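Local coordinates for protein PHOX (Pseudomonas fluorescens, PDB 4A9V) that hydrolyses phosphate monoesters as an alkaline phosphatase, using an iron-calcium cofactor held in a beta-propeller, at residues L277-M289 and L430-K442. Sequence-based numbering, arbitrary orientation. Where two conformers were deposited one is given.
Sequences LAETDDGRAVVYM and LRWRTDRDDHASK. With LI (lithium ion), chain C.
Ala278 lays its CB over the centre of the His439 imidazole, 3.8 Å from the ring centroid, a CH-pi contact. Thr434 CG2 covers the opposite face nearer the rim. A modelled lithium ion lies at the Glu279 carboxylate, but too close to CD to be taken as secure; OE2 is hydrogen-bonded by His309. Water 1 lies 2.7 Å from Glu279 O and accepts from His439 N, and so bridges the two segments. Thr280 packs CG2 against Ala440 CB at 3.7 Å. Asp281 N donates to Asp438 OD1 (2.9 Å, nearly straight at 169°). It comes from above the carboxylate plane. Ala440 N reaches the same oxygen from the opposite face, closing an Asx turn. Asp438 CG is swung anti to its own N (chi1 -174°), which carries the carboxylate across to the 280-283 turn. The Asp281 and Asp438 carboxylates stack almost parallel, their CG atoms 3.3 Å apart. An alanine in place of Asp438 would probably leave the Asp281 and Ala440 amides without this shared acceptor and set the 438-441 turn freer to move.

Val286 CG2 touches His439 CB. Tyr288 OH shares a 2.7 Å hydrogen bond with His439 ND1, in the plane of both rings. Water 6 links the same OH to Thr434 OG1. Trp432 turns the edge of its pyrrole ring toward the Tyr288 face, offset, with planes at 72°. Its buried NE1 has no polar partner. Lys300 and Val398, on neighbouring strands, pack on Tyr288.

The contact joins the hairpin 277-289 to strand 428-434 and the turn that follows it in this beta-propeller, with the Tyr288 side chain about 10 Å from that of the calcium ligand Glu273. Two like charges are stacked here. Backbone N-H groups and bridging waters probably offset their repulsion, while the Tyr288-His439 bond probably sets how those two rings are turned, and Trp432 joins the cluster by packing alone.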
loop_
_atom_site.group_PDB
_atom_site.type_symbol
_atom_site.label_atom_id
_atom_site.label_comp_id
_atom_site.label_asym_id
_atom_site.label_seq_id
_atom_site.Cartn_x
_atom_site.Cartn_y
_atom_site.Cartn_z
ATOM N N LEU A 277 -7.593 4.339 8.708
ATOM C CA LEU A 277 -8.275 5.334 9.536
ATOM C C LEU A 277 -9.140 4.685 10.607
ATOM O O LEU A 277 -9.902 3.762 10.333
ATOM C CB LEU A 277 -9.141 6.244 8.663
ATOM C CG LEU A 277 -8.490 7.542 8.189
ATOM C CD1 LEU A 277 -8.311 8.532 9.327
ATOM C CD2 LEU A 277 -7.180 7.283 7.474
ATOM N N ALA A 278 -9.127 5.296 11.785
ATOM C CA ALA A 278 -10.054 4.987 12.856
ATOM C C ALA A 278 -10.302 6.281 13.627
ATOM O O ALA A 278 -9.816 7.345 13.243
ATOM C CB ALA A 278 -9.471 3.903 13.762
ATOM N N GLU A 279 -11.035 6.180 14.721
ATOM C CA GLU A 279 -11.392 7.352 15.496
ATOM C C GLU A 279 -11.362 6.960 16.963
ATOM O O GLU A 279 -11.839 5.889 17.332
ATOM C CB GLU A 279 -12.793 7.827 15.087
ATOM C CG GLU A 279 -13.257 9.142 15.706
ATOM C CD GLU A 279 -14.580 9.663 15.137
ATOM O OE1 GLU A 279 -15.154 9.057 14.210
ATOM O OE2 GLU A 279 -15.012 10.758 15.555
ATOM N N THR A 280 -10.781 7.815 17.803
ATOM C CA THR A 280 -10.838 7.597 19.250
ATOM C C THR A 280 -12.269 7.774 19.764
ATOM O O THR A 280 -13.118 8.364 19.093
ATOM C CB THR A 280 -9.935 8.580 20.010
ATOM O OG1 THR A 280 -10.490 9.889 19.908
ATOM C CG2 THR A 280 -8.515 8.565 19.484
ATOM N N ASP A 281 -12.530 7.294 20.971
ATOM C CA ASP A 281 -13.847 7.480 21.553
ATOM C C ASP A 281 -14.187 8.967 21.700
ATOM O O ASP A 281 -15.343 9.355 21.557
ATOM C CB ASP A 281 -13.938 6.791 22.909
ATOM C CG ASP A 281 -14.065 5.282 22.801
ATOM O OD1 ASP A 281 -14.003 4.718 21.684
ATOM O OD2 ASP A 281 -14.269 4.649 23.858
ATOM N N ASP A 282 -13.181 9.802 21.946
ATOM C CA ASP A 282 -13.423 11.233 22.047
ATOM C C ASP A 282 -13.269 11.993 20.731
ATOM O O ASP A 282 -13.436 13.208 20.700
ATOM C CB ASP A 282 -12.599 11.873 23.175
ATOM C CG ASP A 282 -11.105 11.962 22.876
ATOM O OD1 ASP A 282 -10.643 11.495 21.822
ATOM O OD2 ASP A 282 -10.370 12.464 23.756
ATOM N N GLY A 283 -13.209 11.263 19.622
ATOM C CA GLY A 283 -13.485 11.842 18.314
ATOM C C GLY A 283 -12.272 12.280 17.501
ATOM O O GLY A 283 -12.429 12.936 16.476
ATOM N N ARG A 284 -11.068 11.935 17.948
ATOM C CA ARG A 284 -9.852 12.290 17.229
ATOM C C ARG A 284 -9.517 11.253 16.176
ATOM O O ARG A 284 -9.882 10.091 16.299
ATOM C CB ARG A 284 -8.704 12.453 18.221
ATOM C CG ARG A 284 -8.966 13.582 19.205
ATOM C CD ARG A 284 -7.893 13.721 20.266
ATOM N NE ARG A 284 -7.787 12.557 21.131
ATOM C CZ ARG A 284 -6.614 12.040 21.486
ATOM N NH1 ARG A 284 -5.495 12.549 20.983
ATOM N NH2 ARG A 284 -6.549 11.009 22.307
ATOM N N ALA A 285 -8.818 11.681 15.131
ATOM C CA ALA A 285 -8.426 10.771 14.063
ATOM C C ALA A 285 -7.265 9.889 14.493
ATOM O O ALA A 285 -6.338 10.343 15.164
ATOM C CB ALA A 285 -8.056 11.554 12.813
ATOM N N VAL A 286 -7.316 8.641 14.050
ATOM C CA VAL A 286 -6.250 7.673 14.262
ATOM C C VAL A 286 -5.868 7.097 12.903
ATOM O O VAL A 286 -6.731 6.783 12.084
ATOM C CB VAL A 286 -6.724 6.544 15.209
ATOM C CG1 VAL A 286 -5.645 5.490 15.397
ATOM C CG2 VAL A 286 -7.160 7.130 16.547
ATOM N N VAL A 287 -4.565 7.004 12.666
ATOM C CA VAL A 287 -4.052 6.429 11.424
ATOM C C VAL A 287 -3.008 5.365 11.753
ATOM O O VAL A 287 -1.942 5.682 12.276
ATOM C CB VAL A 287 -3.418 7.500 10.513
ATOM C CG1 VAL A 287 -3.073 6.887 9.165
ATOM C CG2 VAL A 287 -4.327 8.714 10.363
ATOM N N TYR A 288 -3.340 4.097 11.522
ATOM C CA TYR A 288 -2.378 3.001 11.703
ATOM C C TYR A 288 -1.576 2.799 10.417
ATOM O O TYR A 288 -2.135 2.851 9.319
ATOM C CB TYR A 288 -3.101 1.694 12.061
ATOM C CG TYR A 288 -3.833 1.718 13.382
ATOM C CD1 TYR A 288 -3.150 1.551 14.572
ATOM C CD2 TYR A 288 -5.216 1.805 13.429
ATOM C CE1 TYR A 288 -3.822 1.513 15.782
ATOM C CE2 TYR A 288 -5.901 1.774 14.632
ATOM C CZ TYR A 288 -5.198 1.602 15.810
ATOM O OH TYR A 288 -5.854 1.559 17.022
ATOM N N MET A 289 -0.270 2.573 10.547
ATOM C CA MET A 289 0.644 2.591 9.409
ATOM C C MET A 289 1.736 1.538 9.559
ATOM O O MET A 289 2.473 1.546 10.541
ATOM C CB MET A 289 1.314 3.961 9.304
ATOM C CG MET A 289 0.359 5.085 8.961
ATOM S SD MET A 289 1.147 6.707 8.990
ATOM C CE MET A 289 1.364 6.932 10.757
ATOM N N LEU A 430 -1.632 -10.502 11.564
ATOM C CA LEU A 430 -1.667 -10.074 12.945
ATOM C C LEU A 430 -2.942 -9.277 13.215
ATOM O O LEU A 430 -3.359 -8.474 12.383
ATOM C CB LEU A 430 -0.437 -9.197 13.180
ATOM C CG LEU A 430 -0.334 -8.388 14.465
ATOM C CD1 LEU A 430 -0.237 -9.285 15.686
ATOM C CD2 LEU A 430 0.872 -7.473 14.372
ATOM N N ARG A 431 -3.588 -9.541 14.348
ATOM C CA ARG A 431 -4.760 -8.798 14.787
ATOM C C ARG A 431 -4.477 -8.179 16.141
ATOM O O ARG A 431 -3.853 -8.814 16.992
ATOM C CB ARG A 431 -5.968 -9.741 14.874
ATOM C CG ARG A 431 -7.182 -9.152 15.566
ATOM C CD ARG A 431 -8.441 -9.965 15.317
ATOM N NE ARG A 431 -8.296 -11.348 15.753
ATOM C CZ ARG A 431 -9.138 -12.326 15.429
ATOM N NH1 ARG A 431 -10.220 -12.067 14.709
ATOM N NH2 ARG A 431 -8.880 -13.567 15.813
ATOM N N TRP A 432 -5.011 -6.984 16.385
ATOM C CA TRP A 432 -5.063 -6.467 17.745
ATOM C C TRP A 432 -6.383 -5.830 18.060
ATOM O O TRP A 432 -7.117 -5.361 17.185
ATOM C CB TRP A 432 -3.897 -5.526 18.092
ATOM C CG TRP A 432 -3.776 -4.280 17.252
ATOM C CD1 TRP A 432 -4.293 -3.015 17.506
ATOM C CD2 TRP A 432 -2.937 -4.115 16.072
ATOM N NE1 TRP A 432 -3.846 -2.112 16.574
ATOM C CE2 TRP A 432 -3.023 -2.714 15.685
ATOM C CE3 TRP A 432 -2.124 -4.959 15.348
ATOM C CZ2 TRP A 432 -2.312 -2.207 14.603
ATOM C CZ3 TRP A 432 -1.434 -4.451 14.251
ATOM C CH2 TRP A 432 -1.548 -3.115 13.871
ATOM N N ARG A 433 -6.696 -5.849 19.348
ATOM C CA ARG A 433 -7.885 -5.226 19.909
ATOM C C ARG A 433 -7.457 -4.175 20.926
ATOM O O ARG A 433 -6.858 -4.485 21.962
ATOM C CB ARG A 433 -8.772 -6.263 20.580
ATOM C CG ARG A 433 -10.042 -5.663 21.152
ATOM C CD ARG A 433 -10.932 -6.729 21.740
ATOM N NE ARG A 433 -12.175 -6.158 22.229
ATOM C CZ ARG A 433 -13.172 -6.870 22.739
ATOM N NH1 ARG A 433 -13.077 -8.189 22.817
ATOM N NH2 ARG A 433 -14.283 -6.261 23.112
ATOM N N THR A 434 -7.672 -2.919 20.569
ATOM C CA THR A 434 -7.274 -1.807 21.405
ATOM C C THR A 434 -8.037 -1.830 22.735
ATOM O O THR A 434 -9.220 -2.174 22.785
ATOM C CB THR A 434 -7.486 -0.484 20.637
ATOM O OG1 THR A 434 -6.779 0.580 21.283
ATOM C CG2 THR A 434 -8.962 -0.147 20.487
ATOM N N ASP A 435 -7.352 -1.497 23.825
ATOM C CA ASP A 435 -7.971 -1.608 25.140
ATOM C C ASP A 435 -9.231 -0.748 25.222
ATOM O O ASP A 435 -9.279 0.374 24.700
ATOM C CB ASP A 435 -6.988 -1.223 26.248
ATOM C CG ASP A 435 -7.518 -1.538 27.637
ATOM O OD1 ASP A 435 -8.029 -2.658 27.849
ATOM O OD2 ASP A 435 -7.391 -0.676 28.535
ATOM N N ARG A 436 -10.236 -1.299 25.893
ATOM C CA ARG A 436 -11.533 -0.652 26.062
ATOM C C ARG A 436 -12.248 -0.410 24.735
ATOM O O ARG A 436 -13.274 0.271 24.701
ATOM C CB ARG A 436 -11.392 0.656 26.854
ATOM C CG ARG A 436 -10.569 0.514 28.127
ATOM C CD ARG A 436 -10.397 1.841 28.858
ATOM N NE ARG A 436 -9.768 2.868 28.026
ATOM C CZ ARG A 436 -8.450 3.071 27.934
ATOM N NH1 ARG A 436 -7.593 2.085 28.206
ATOM N NH2 ARG A 436 -8.002 4.166 27.332
ATOM N N ASP A 437 -11.762 -1.039 23.667
ATOM C CA ASP A 437 -12.246 -0.742 22.314
ATOM C C ASP A 437 -12.174 0.752 21.985
ATOM O O ASP A 437 -12.872 1.235 21.095
ATOM C CB ASP A 437 -13.652 -1.307 22.092
ATOM C CG ASP A 437 -13.687 -2.822 22.208
ATOM O OD1 ASP A 437 -12.870 -3.480 21.531
ATOM O OD2 ASP A 437 -14.468 -3.340 23.037
ATOM N N ASP A 438 -11.241 1.449 22.633
ATOM C CA ASP A 438 -10.965 2.855 22.347
ATOM C C ASP A 438 -9.621 2.956 21.642
ATOM O O ASP A 438 -8.596 2.549 22.190
ATOM C CB ASP A 438 -10.920 3.650 23.657
ATOM C CG ASP A 438 -10.792 5.142 23.438
ATOM O OD1 ASP A 438 -10.597 5.582 22.278
ATOM O OD2 ASP A 438 -10.852 5.884 24.437
ATOM N N HIS A 439 -9.632 3.471 20.419
ATOM C CA HIS A 439 -8.394 3.630 19.665
ATOM C C HIS A 439 -7.457 4.658 20.244
ATOM O O HIS A 439 -6.291 4.721 19.846
ATOM C CB HIS A 439 -8.684 3.934 18.200
ATOM C CG HIS A 439 -9.265 2.767 17.453
ATOM N ND1 HIS A 439 -8.511 1.724 17.027
ATOM C CD2 HIS A 439 -10.578 2.472 17.121
ATOM C CE1 HIS A 439 -9.313 0.810 16.454
ATOM N NE2 HIS A 439 -10.575 1.272 16.505
ATOM N N ALA A 440 -7.893 5.391 21.267
ATOM C CA ALA A 440 -6.973 6.239 22.022
ATOM C C ALA A 440 -6.033 5.447 22.932
ATOM O O ALA A 440 -5.066 6.007 23.440
ATOM C CB ALA A 440 -7.738 7.270 22.841
ATOM N N SER A 441 -6.391 4.213 23.270
ATOM C CA SER A 441 -5.620 3.458 24.249
ATOM C C SER A 441 -4.190 3.216 23.785
ATOM O O SER A 441 -3.919 3.051 22.594
ATOM C CB SER A 441 -6.295 2.124 24.547
ATOM O OG SER A 441 -7.547 2.354 25.153
ATOM N N LYS A 442 -3.307 3.041 24.758
ATOM C CA LYS A 442 -1.903 2.838 24.493
ATOM C C LYS A 442 -1.471 1.391 24.693
ATOM O O LYS A 442 -0.309 1.070 24.490
ATOM C CB LYS A 442 -1.076 3.798 25.344
ATOM C CG LYS A 442 -1.232 5.238 24.854
ATOM C CD LYS A 442 -0.566 6.279 25.735
ATOM C CE LYS A 442 -1.158 7.656 25.456
ATOM N NZ LYS A 442 -0.375 8.759 26.076
HETATM LI LI LI C . -15.673 8.911 16.041
HETATM O O HOH W 1 -12.264 4.272 19.485
HETATM O O HOH W 2 -15.543 7.321 18.043
HETATM O O HOH W 3 -15.041 2.417 21.175
HETATM O O HOH W 4 -14.972 2.134 23.559
HETATM O O HOH W 5 -10.955 8.631 23.670
HETATM O O HOH W 6 -4.606 1.174 19.559
HETATM O O HOH W 7 -17.826 10.191 16.138
#